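Long-range contacts in CopC (Methylosinus trichosporium OB3b, PDB 5ICU), which binds copper(II) and probably handles copper in the periplasm, perhaps as a chaperone, in metal homeostasis: residues L24-G29 against V75-L80; G28-A33 against R59-D64; P66-G71 against Y91-D96. All blocks are in the same frame, centred on the assembly; numbering follows the deposited sequence.

Contact 1. Residues L24-G29 against V75-L80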
loop_
_atom_site.group_PDB
_atom_site.type_symbol
_atom_site.label_atom_id
_atom_site.label_comp_id
_atom_site.label_asym_id
_atom_site.label_seq_id
_atom_site.Cartn_x
_atom_site.Cartn_y
_atom_site.Cartn_z
ATOM N N LEU A 24 1.826 -5.419 -0.218
ATOM C CA LEU A 24 0.581 -5.985 -0.722
ATOM C C LEU A 24 0.832 -7.330 -1.349
ATOM O O LEU A 24 1.834 -7.501 -2.045
ATOM C CB LEU A 24 0.004 -5.039 -1.774
ATOM C CG LEU A 24 -0.259 -3.585 -1.394
ATOM C CD1 LEU A 24 -0.914 -2.848 -2.552
ATOM C CD2 LEU A 24 -1.133 -3.454 -0.176
ATOM N N ARG A 25 -0.065 -8.288 -1.124
ATOM C CA ARG A 25 0.009 -9.609 -1.755
ATOM C C ARG A 25 -1.311 -9.869 -2.430
ATOM O O ARG A 25 -2.395 -9.582 -1.877
ATOM C CB ARG A 25 0.314 -10.694 -0.714
ATOM C CG ARG A 25 0.375 -12.078 -1.295
ATOM C CD ARG A 25 1.062 -13.079 -0.399
ATOM N NE ARG A 25 0.354 -13.272 0.850
ATOM C CZ ARG A 25 -0.674 -14.117 1.038
ATOM N NH1 ARG A 25 -1.139 -14.879 0.046
ATOM N NH2 ARG A 25 -1.232 -14.223 2.248
ATOM N N PHE A 26 -1.226 -10.402 -3.648
ATOM C CA PHE A 26 -2.357 -10.609 -4.544
ATOM C C PHE A 26 -2.590 -12.094 -4.763
ATOM O O PHE A 26 -1.713 -12.920 -4.504
ATOM C CB PHE A 26 -2.141 -9.843 -5.850
ATOM C CG PHE A 26 -1.979 -8.366 -5.657
ATOM C CD1 PHE A 26 -0.745 -7.815 -5.369
ATOM C CD2 PHE A 26 -3.070 -7.528 -5.695
ATOM C CE1 PHE A 26 -0.600 -6.453 -5.135
ATOM C CE2 PHE A 26 -2.932 -6.185 -5.450
ATOM C CZ PHE A 26 -1.693 -5.654 -5.154
ATOM N N GLY A 27 -3.751 -12.418 -5.316
ATOM C CA GLY A 27 -4.108 -13.787 -5.612
ATOM C C GLY A 27 -3.514 -14.384 -6.857
ATOM O O GLY A 27 -3.701 -15.596 -7.119
ATOM N N GLY A 28 -2.829 -13.580 -7.637
ATOM C CA GLY A 28 -2.136 -14.016 -8.859
ATOM C C GLY A 28 -1.015 -13.028 -9.077
ATOM O O GLY A 28 -0.823 -12.052 -8.313
ATOM N N GLY A 29 -0.237 -13.251 -10.134
ATOM C CA GLY A 29 0.901 -12.371 -10.437
ATOM C C GLY A 29 0.428 -10.961 -10.769
ATOM O O GLY A 29 -0.632 -10.751 -11.345
ATOM N N VAL A 75 -4.411 3.809 1.454
ATOM C CA VAL A 75 -3.602 3.165 0.458
ATOM C C VAL A 75 -4.520 2.872 -0.687
ATOM O O VAL A 75 -5.530 2.192 -0.490
ATOM C CB VAL A 75 -3.022 1.842 1.000
ATOM C CG1 VAL A 75 -2.309 1.115 -0.133
ATOM C CG2 VAL A 75 -2.085 2.091 2.183
ATOM N N LYS A 76 -4.161 3.338 -1.883
ATOM C CA LYS A 76 -4.879 2.904 -3.083
ATOM C C LYS A 76 -3.918 2.222 -4.004
ATOM O O LYS A 76 -2.728 2.474 -3.965
ATOM C CB LYS A 76 -5.623 4.047 -3.763
ATOM C CG LYS A 76 -4.788 5.149 -4.364
ATOM C CD LYS A 76 -5.632 6.227 -5.048
ATOM C CE LYS A 76 -4.797 7.211 -5.862
ATOM N NZ LYS A 76 -5.635 8.272 -6.508
ATOM N N PHE A 77 -4.437 1.352 -4.846
ATOM C CA PHE A 77 -3.590 0.577 -5.758
ATOM C C PHE A 77 -4.305 0.322 -7.054
ATOM O O PHE A 77 -5.502 0.160 -7.076
ATOM C CB PHE A 77 -3.044 -0.699 -5.120
ATOM C CG PHE A 77 -4.102 -1.612 -4.599
ATOM C CD1 PHE A 77 -4.541 -1.480 -3.284
ATOM C CD2 PHE A 77 -4.703 -2.612 -5.381
ATOM C CE1 PHE A 77 -5.537 -2.274 -2.769
ATOM C CE2 PHE A 77 -5.697 -3.429 -4.855
ATOM C CZ PHE A 77 -6.127 -3.229 -3.564
ATOM N N ARG A 78 -3.514 0.245 -8.127
ATOM C CA ARG A 78 -4.060 -0.043 -9.429
ATOM C C ARG A 78 -3.007 -0.870 -10.144
ATOM O O ARG A 78 -1.941 -0.339 -10.516
ATOM C CB ARG A 78 -4.340 1.269 -10.125
ATOM C CG ARG A 78 -5.232 1.101 -11.422
ATOM C CD ARG A 78 -5.801 2.423 -11.921
ATOM N NE ARG A 78 -6.589 2.239 -13.147
ATOM C CZ ARG A 78 -6.095 2.134 -14.379
ATOM N NH1 ARG A 78 -4.806 2.202 -14.605
ATOM N NH2 ARG A 78 -6.919 1.942 -15.414
ATOM N N VAL A 79 -3.248 -2.176 -10.244
ATOM C CA VAL A 79 -2.233 -3.121 -10.665
ATOM C C VAL A 79 -2.614 -3.755 -11.978
ATOM O O VAL A 79 -3.800 -3.919 -12.274
ATOM C CB VAL A 79 -1.972 -4.209 -9.579
ATOM C CG1 VAL A 79 -1.567 -3.545 -8.261
ATOM C CG2 VAL A 79 -3.170 -5.126 -9.371
ATOM N N LEU A 80 -1.586 -4.137 -12.730
ATOM C CA LEU A 80 -1.793 -4.947 -13.957
ATOM C C LEU A 80 -1.518 -6.395 -13.615
ATOM O O LEU A 80 -0.410 -6.747 -13.270
ATOM C CB LEU A 80 -0.891 -4.454 -15.098
ATOM C CG LEU A 80 -1.105 -5.228 -16.417
ATOM C CD1 LEU A 80 -2.487 -5.118 -16.948
ATOM C CD2 LEU A 80 -0.088 -4.789 -17.412
#

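Contact 2. Residues G28-A33 against R59-D64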
loop_
_atom_site.group_PDB
_atom_site.type_symbol
_atom_site.label_atom_id
_atom_site.label_comp_id
_atom_site.label_asym_id
_atom_site.label_seq_id
_atom_site.Cartn_x
_atom_site.Cartn_y
_atom_site.Cartn_z
ATOM N N GLY A 28 -2.829 -13.580 -7.637
ATOM C CA GLY A 28 -2.136 -14.016 -8.859
ATOM C C GLY A 28 -1.015 -13.028 -9.077
ATOM O O GLY A 28 -0.823 -12.052 -8.313
ATOM N N GLY A 29 -0.237 -13.251 -10.134
ATOM C CA GLY A 29 0.901 -12.371 -10.437
ATOM C C GLY A 29 0.428 -10.961 -10.769
ATOM O O GLY A 29 -0.632 -10.751 -11.345
ATOM N N VAL A 30 1.292 -9.996 -10.488
ATOM C CA VAL A 30 1.128 -8.631 -10.965
ATOM C C VAL A 30 2.443 -8.179 -11.571
ATOM O O VAL A 30 3.497 -8.702 -11.260
ATOM C CB VAL A 30 0.687 -7.688 -9.829
ATOM C CG1 VAL A 30 -0.713 -8.035 -9.348
ATOM C CG2 VAL A 30 1.653 -7.678 -8.670
ATOM N N GLU A 31 2.353 -7.170 -12.444
ATOM C CA GLU A 31 3.507 -6.663 -13.168
ATOM C C GLU A 31 3.992 -5.417 -12.472
ATOM O O GLU A 31 3.362 -4.374 -12.598
ATOM C CB GLU A 31 3.042 -6.326 -14.568
ATOM C CG GLU A 31 2.654 -7.477 -15.457
ATOM C CD GLU A 31 2.738 -7.086 -16.973
ATOM O OE1 GLU A 31 3.186 -5.960 -17.351
ATOM O OE2 GLU A 31 2.382 -7.905 -17.856
ATOM N N PRO A 32 5.105 -5.448 -11.721
ATOM C CA PRO A 32 5.492 -4.276 -10.967
ATOM C C PRO A 32 5.690 -2.982 -11.788
ATOM O O PRO A 32 5.340 -1.884 -11.326
ATOM C CB PRO A 32 6.784 -4.682 -10.222
ATOM C CG PRO A 32 7.014 -6.057 -10.557
ATOM C CD PRO A 32 5.984 -6.594 -11.439
ATOM N N ALA A 33 6.248 -3.090 -12.991
ATOM C CA ALA A 33 6.527 -1.893 -13.793
ATOM C C ALA A 33 5.261 -1.258 -14.315
ATOM O O ALA A 33 5.296 -0.083 -14.738
ATOM C CB ALA A 33 7.430 -2.250 -14.944
ATOM N N ARG A 59 3.518 -12.335 -6.953
ATOM C CA ARG A 59 2.241 -11.938 -6.371
ATOM C C ARG A 59 2.380 -10.785 -5.382
ATOM O O ARG A 59 1.385 -10.395 -4.778
ATOM C CB ARG A 59 1.565 -13.115 -5.673
ATOM C CG ARG A 59 1.357 -14.282 -6.583
ATOM C CD ARG A 59 0.447 -15.320 -5.965
ATOM N NE ARG A 59 0.195 -16.375 -6.905
ATOM C CZ ARG A 59 -0.597 -17.418 -6.691
ATOM N NH1 ARG A 59 -1.248 -17.551 -5.533
ATOM N NH2 ARG A 59 -0.740 -18.316 -7.672
ATOM N N GLU A 60 3.578 -10.241 -5.176
ATOM C CA GLU A 60 3.792 -9.226 -4.135
ATOM C C GLU A 60 4.274 -7.914 -4.676
ATOM O O GLU A 60 5.007 -7.889 -5.638
ATOM C CB GLU A 60 4.764 -9.755 -3.069
ATOM C CG GLU A 60 4.174 -10.971 -2.388
ATOM C CD GLU A 60 5.023 -11.588 -1.311
ATOM O OE1 GLU A 60 5.984 -10.954 -0.825
ATOM O OE2 GLU A 60 4.706 -12.736 -0.925
ATOM N N LEU A 61 3.875 -6.833 -4.024
ATOM C CA LEU A 61 4.417 -5.508 -4.318
ATOM C C LEU A 61 4.725 -4.836 -3.028
ATOM O O LEU A 61 4.015 -5.031 -2.022
ATOM C CB LEU A 61 3.430 -4.631 -5.085
ATOM C CG LEU A 61 3.093 -5.041 -6.506
ATOM C CD1 LEU A 61 1.997 -4.149 -6.987
ATOM C CD2 LEU A 61 4.314 -4.993 -7.414
ATOM N N THR A 62 5.712 -3.941 -3.058
ATOM C CA THR A 62 5.965 -3.061 -1.902
ATOM C C THR A 62 6.099 -1.603 -2.323
ATOM O O THR A 62 6.386 -1.293 -3.506
ATOM C CB THR A 62 7.215 -3.473 -1.110
ATOM O OG1 THR A 62 8.367 -3.321 -1.927
ATOM C CG2 THR A 62 7.137 -4.886 -0.569
ATOM N N LEU A 63 5.827 -0.702 -1.365
ATOM C CA LEU A 63 6.038 0.726 -1.570
ATOM C C LEU A 63 6.766 1.245 -0.324
ATOM O O LEU A 63 6.238 1.112 0.787
ATOM C CB LEU A 63 4.697 1.431 -1.735
ATOM C CG LEU A 63 4.787 2.975 -1.803
ATOM C CD1 LEU A 63 5.617 3.417 -2.983
ATOM C CD2 LEU A 63 3.380 3.509 -1.821
ATOM N N ASP A 64 7.926 1.880 -0.526
ATOM C CA ASP A 64 8.645 2.514 0.600
ATOM C C ASP A 64 7.937 3.797 0.976
ATOM O O ASP A 64 7.665 4.643 0.121
ATOM C CB ASP A 64 10.059 2.791 0.184
ATOM C CG ASP A 64 10.887 1.533 0.079
ATOM O OD1 ASP A 64 10.476 0.452 0.575
ATOM O OD2 ASP A 64 11.981 1.629 -0.501
#

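Contact 3. Residues P66-G71 against Y91-D96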
loop_
_atom_site.group_PDB
_atom_site.type_symbol
_atom_site.label_atom_id
_atom_site.label_comp_id
_atom_site.label_asym_id
_atom_site.label_seq_id
_atom_site.Cartn_x
_atom_site.Cartn_y
_atom_site.Cartn_z
ATOM N N PRO A 66 7.631 7.404 3.080
ATOM C CA PRO A 66 8.318 8.396 3.935
ATOM C C PRO A 66 7.738 8.351 5.326
ATOM O O PRO A 66 6.786 7.627 5.611
ATOM C CB PRO A 66 7.954 9.725 3.276
ATOM C CG PRO A 66 6.581 9.460 2.739
ATOM C CD PRO A 66 6.547 8.019 2.285
ATOM N N GLU A 67 8.340 9.074 6.252
ATOM C CA GLU A 67 7.849 9.198 7.582
ATOM C C GLU A 67 6.487 9.815 7.582
ATOM O O GLU A 67 6.323 10.930 7.061
ATOM C CB GLU A 67 8.826 10.043 8.417
ATOM C CG GLU A 67 8.430 10.213 9.867
ATOM C CD GLU A 67 8.453 8.936 10.696
ATOM O OE1 GLU A 67 9.011 7.930 10.253
ATOM O OE2 GLU A 67 7.972 8.965 11.864
ATOM N N LEU A 68 5.522 9.074 8.100
ATOM C CA LEU A 68 4.137 9.493 8.156
ATOM C C LEU A 68 3.771 10.070 9.515
ATOM O O LEU A 68 3.904 9.398 10.531
ATOM C CB LEU A 68 3.210 8.322 7.856
ATOM C CG LEU A 68 3.374 7.603 6.501
ATOM C CD1 LEU A 68 2.291 6.575 6.366
ATOM C CD2 LEU A 68 3.353 8.558 5.335
ATOM N N ALA A 69 3.221 11.286 9.486
ATOM C CA ALA A 69 2.661 11.916 10.645
ATOM C C ALA A 69 1.521 11.101 11.219
ATOM O O ALA A 69 0.842 10.365 10.503
ATOM C CB ALA A 69 2.188 13.309 10.279
ATOM N N VAL A 70 1.288 11.198 12.501
ATOM C CA VAL A 70 0.157 10.603 13.154
ATOM C C VAL A 70 -1.122 11.051 12.436
ATOM O O VAL A 70 -1.279 12.232 12.098
ATOM C CB VAL A 70 0.166 10.990 14.675
ATOM C CG1 VAL A 70 -1.147 10.696 15.322
ATOM C CG2 VAL A 70 1.308 10.313 15.392
ATOM N N GLY A 71 -2.010 10.093 12.220
ATOM C CA GLY A 71 -3.292 10.310 11.589
ATOM C C GLY A 71 -3.657 9.163 10.659
ATOM O O GLY A 71 -3.021 8.110 10.633
ATOM N N TYR A 91 -7.759 0.991 0.775
ATOM C CA TYR A 91 -8.147 0.786 2.176
ATOM C C TYR A 91 -7.509 1.826 3.066
ATOM O O TYR A 91 -6.572 2.475 2.647
ATOM C CB TYR A 91 -7.778 -0.628 2.643
ATOM C CG TYR A 91 -6.268 -0.906 2.671
ATOM C CD1 TYR A 91 -5.494 -0.592 3.796
ATOM C CD2 TYR A 91 -5.595 -1.495 1.594
ATOM C CE1 TYR A 91 -4.116 -0.825 3.803
ATOM C CE2 TYR A 91 -4.251 -1.734 1.612
ATOM C CZ TYR A 91 -3.505 -1.415 2.728
ATOM O OH TYR A 91 -2.154 -1.676 2.766
ATOM N N GLU A 92 -8.024 1.960 4.279
ATOM C CA GLU A 92 -7.547 2.953 5.223
ATOM C C GLU A 92 -6.726 2.290 6.314
ATOM O O GLU A 92 -6.950 1.133 6.655
ATOM C CB GLU A 92 -8.741 3.694 5.819
ATOM C CG GLU A 92 -8.440 4.827 6.788
ATOM C CD GLU A 92 -8.449 4.465 8.263
ATOM O OE1 GLU A 92 -9.006 3.424 8.678
ATOM O OE2 GLU A 92 -7.888 5.248 9.042
ATOM N N PHE A 93 -5.772 3.037 6.866
ATOM C CA PHE A 93 -5.104 2.630 8.125
ATOM C C PHE A 93 -4.755 3.886 8.886
ATOM O O PHE A 93 -4.761 4.957 8.334
ATOM C CB PHE A 93 -3.891 1.735 7.902
ATOM C CG PHE A 93 -2.694 2.448 7.365
ATOM C CD1 PHE A 93 -2.532 2.640 6.027
ATOM C CD2 PHE A 93 -1.703 2.939 8.231
ATOM C CE1 PHE A 93 -1.424 3.288 5.530
ATOM C CE2 PHE A 93 -0.603 3.587 7.745
ATOM C CZ PHE A 93 -0.441 3.778 6.394
ATOM N N THR A 94 -4.469 3.719 10.179
ATOM C CA THR A 94 -4.151 4.847 11.053
ATOM C C THR A 94 -2.814 4.654 11.725
ATOM O O THR A 94 -2.501 3.556 12.196
ATOM C CB THR A 94 -5.242 5.017 12.118
ATOM O OG1 THR A 94 -6.511 5.280 11.486
ATOM C CG2 THR A 94 -4.902 6.208 13.011
ATOM N N VAL A 95 -2.019 5.727 11.700
ATOM C CA VAL A 95 -0.768 5.819 12.484
ATOM C C VAL A 95 -1.139 6.473 13.792
ATOM O O VAL A 95 -1.527 7.625 13.830
ATOM C CB VAL A 95 0.296 6.636 11.740
ATOM C CG1 VAL A 95 1.567 6.749 12.559
ATOM C CG2 VAL A 95 0.605 5.996 10.378
ATOM N N ASP A 96 -1.058 5.688 14.856
ATOM C CA ASP A 96 -1.261 6.200 16.221
ATOM C C ASP A 96 0.010 6.856 16.773
ATOM O O ASP A 96 1.100 6.511 16.382
ATOM C CB ASP A 96 -1.590 5.040 17.172
ATOM C CG ASP A 96 -2.918 4.370 16.948
ATOM O OD1 ASP A 96 -3.795 4.980 16.339
ATOM O OD2 ASP A 96 -3.055 3.227 17.456
#

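Contact 1. Residues L24-G29 against V75-L80
L24 and F26 of one sheet meet F77 and V79 of the other across the interior of the cupredoxin-like beta sandwich, a worked example of how two facing sheets fill the space between them. The axes of the short segments 24-26 and 75-80 approach to 10.9 Å, with N-to-C directions at 40°; this is too far for backbone hydrogen bonds, and side chains carry the whole contact. L24 comes first. Its CD1, anti to CA (chi2 -176°), reaches the root of the F77 side chain, 3.9 Å from F77 CD1 and almost as near to CB and CG. The two side chains cross obliquely, and elsewhere L24 packs on L4, A7 and Y91. Two residues on, the interior is reached again by F26. The F26 ring presents the edge with CE2 to the face of F77 in an offset edge-to-face pair, centroids 5.8 Å apart and planes at 72°. F26 CE2 lies 3.9 Å from F77 CE2, and the two side chains slide past each other in opposite directions. Against V79 the same ring works differently, meeting the valine tip to tip, with L61 of strand 60-64 packing on both partners. Farther along, past the end of the strand, the carbonyl oxygen of G29 is hydrogen-bonded to S2 OG, a residue near the N terminus. All four principal side chains are buried, and this apolar packing joins the sheets without any hydrogen bond between the two segments. At the heart of the F26-V79 meeting, F26 CZ sits 3.8 Å from V79 CG1.

Contact 2. Residues G28-A33 against R59-D64
V30 CG2 meets L61 at the branch point of the leucine, 3.7 Å from L61 CG, and lies nearly as close to L61 CD1. P32 takes the other methyl, using the flank of its ring: P32 CB is 3.8 Å from L61 CD2. One leucine thus gathers two residues of the loop onto the strand beside it. Nearer the start of the loop the contact changes character. R59 runs alongside the backbone of G28, with R59 CG 3.6 Å from G28 O. An extended chain from CG to NE (chi2 -168°, chi3 176°) carries R59 NE past the glycine, 3.8 Å from G28 CA, which lies over one face of the guanidinium. The CA atoms of G29 and R59 are 4.3 Å apart, with no hydrogen bond between the segments.

Backbone bonds to other parts of the chain hold both partners in place. R59 and L61 pair with F26 and L24, so strand 60-64 is fixed beside strand 21-26 in the three-stranded sheet. The loop is held by V30 with P58, G29 with S82 and E31 with L80, while S35 OG takes part in a bond with E31 O. Around the L61 side chain, F26, V79 and I37 continue the packing, and V79 also touches V30.

The chemistry is therefore divided: dispersion between buried aliphatic groups at V30 and L61, and a more exposed arginine laid along a glycine backbone. With neither a hydrogen bond nor a salt bridge across it, the contact depends on complementary shape and on the backbone bonds of its neighbours.

Contact 3. Residues P66-G71 against Y91-D96
L68 and F93 cross at about a right angle, the leucine meeting the phenylalanine ring at its edge and near its plane. L68 CD1 is 3.9 Å from F93 CZ, so a methyl touches the far end of the ring. The CG of F93 stands between the backbone N and the carbonyl carbon (chi1 73°). Y73 and V47 also pack on L68, while V75 lies against F93, extending this apolar patch into neighbouring strands.

V95 fills the bend of the loop. Its CG2 faces L68 CB, and CG1 lies near L68 O and the alpha carbon of V70. V70 makes its approach largely to backbone: CG1, anti to the backbone N (chi1 166°), comes within 3.4 Å of V95 O, while CG2 lies by the carbonyl of D96. T94 places CG2 3.6 Å from G71 O, and its hydroxyl donates to E92 OE2 on the syn side of the carboxylate.

Beside these side chains runs a reciprocal pair of backbone bonds. G71 N donates to V95 O at 3.0 Å, on a lone pair in the carbonyl plane. V95 N returns a bond of 2.8 Å to G71 O, the donor tilted 22° out of G71's own carbonyl plane. CA-H...O contacts from V70 to V95 O and from T94 to G71 O supplement the pair, adding to each carbonyl oxygen a much weaker interaction from the partner segment. The D96 carboxylate turns away, OD1 bonded to H14 ND1.

The example shows how a loop enters a sheet: G71-V95 is an antiparallel hydrogen-bonded pair, by which strand 71-80 begins beside the end of strand 86-95 in the mixed sheet of this cupredoxin-like beta sandwich.

Overall arrangement
From the N terminus, strand 21-26 supplies the first half of contact 1, and the loop that follows supplies that of contact 2; G28 and G29 belong to both. Contact 2 closes first, at strand 60-64, within the longer span that contact 1 closes at strand 71-80. Contact 3 opens between those two strands and closes at strand 86-95, so it follows contact 2 in series but crosses contact 1. Contact 1 spans the two sheets, contact 2 fastens the connecting loop to the three-stranded sheet, and contact 3 pairs neighbours in the mixed sheet. Contact 3 lies about 20 Å from contact 1, centre to centre, across the middle of the chain.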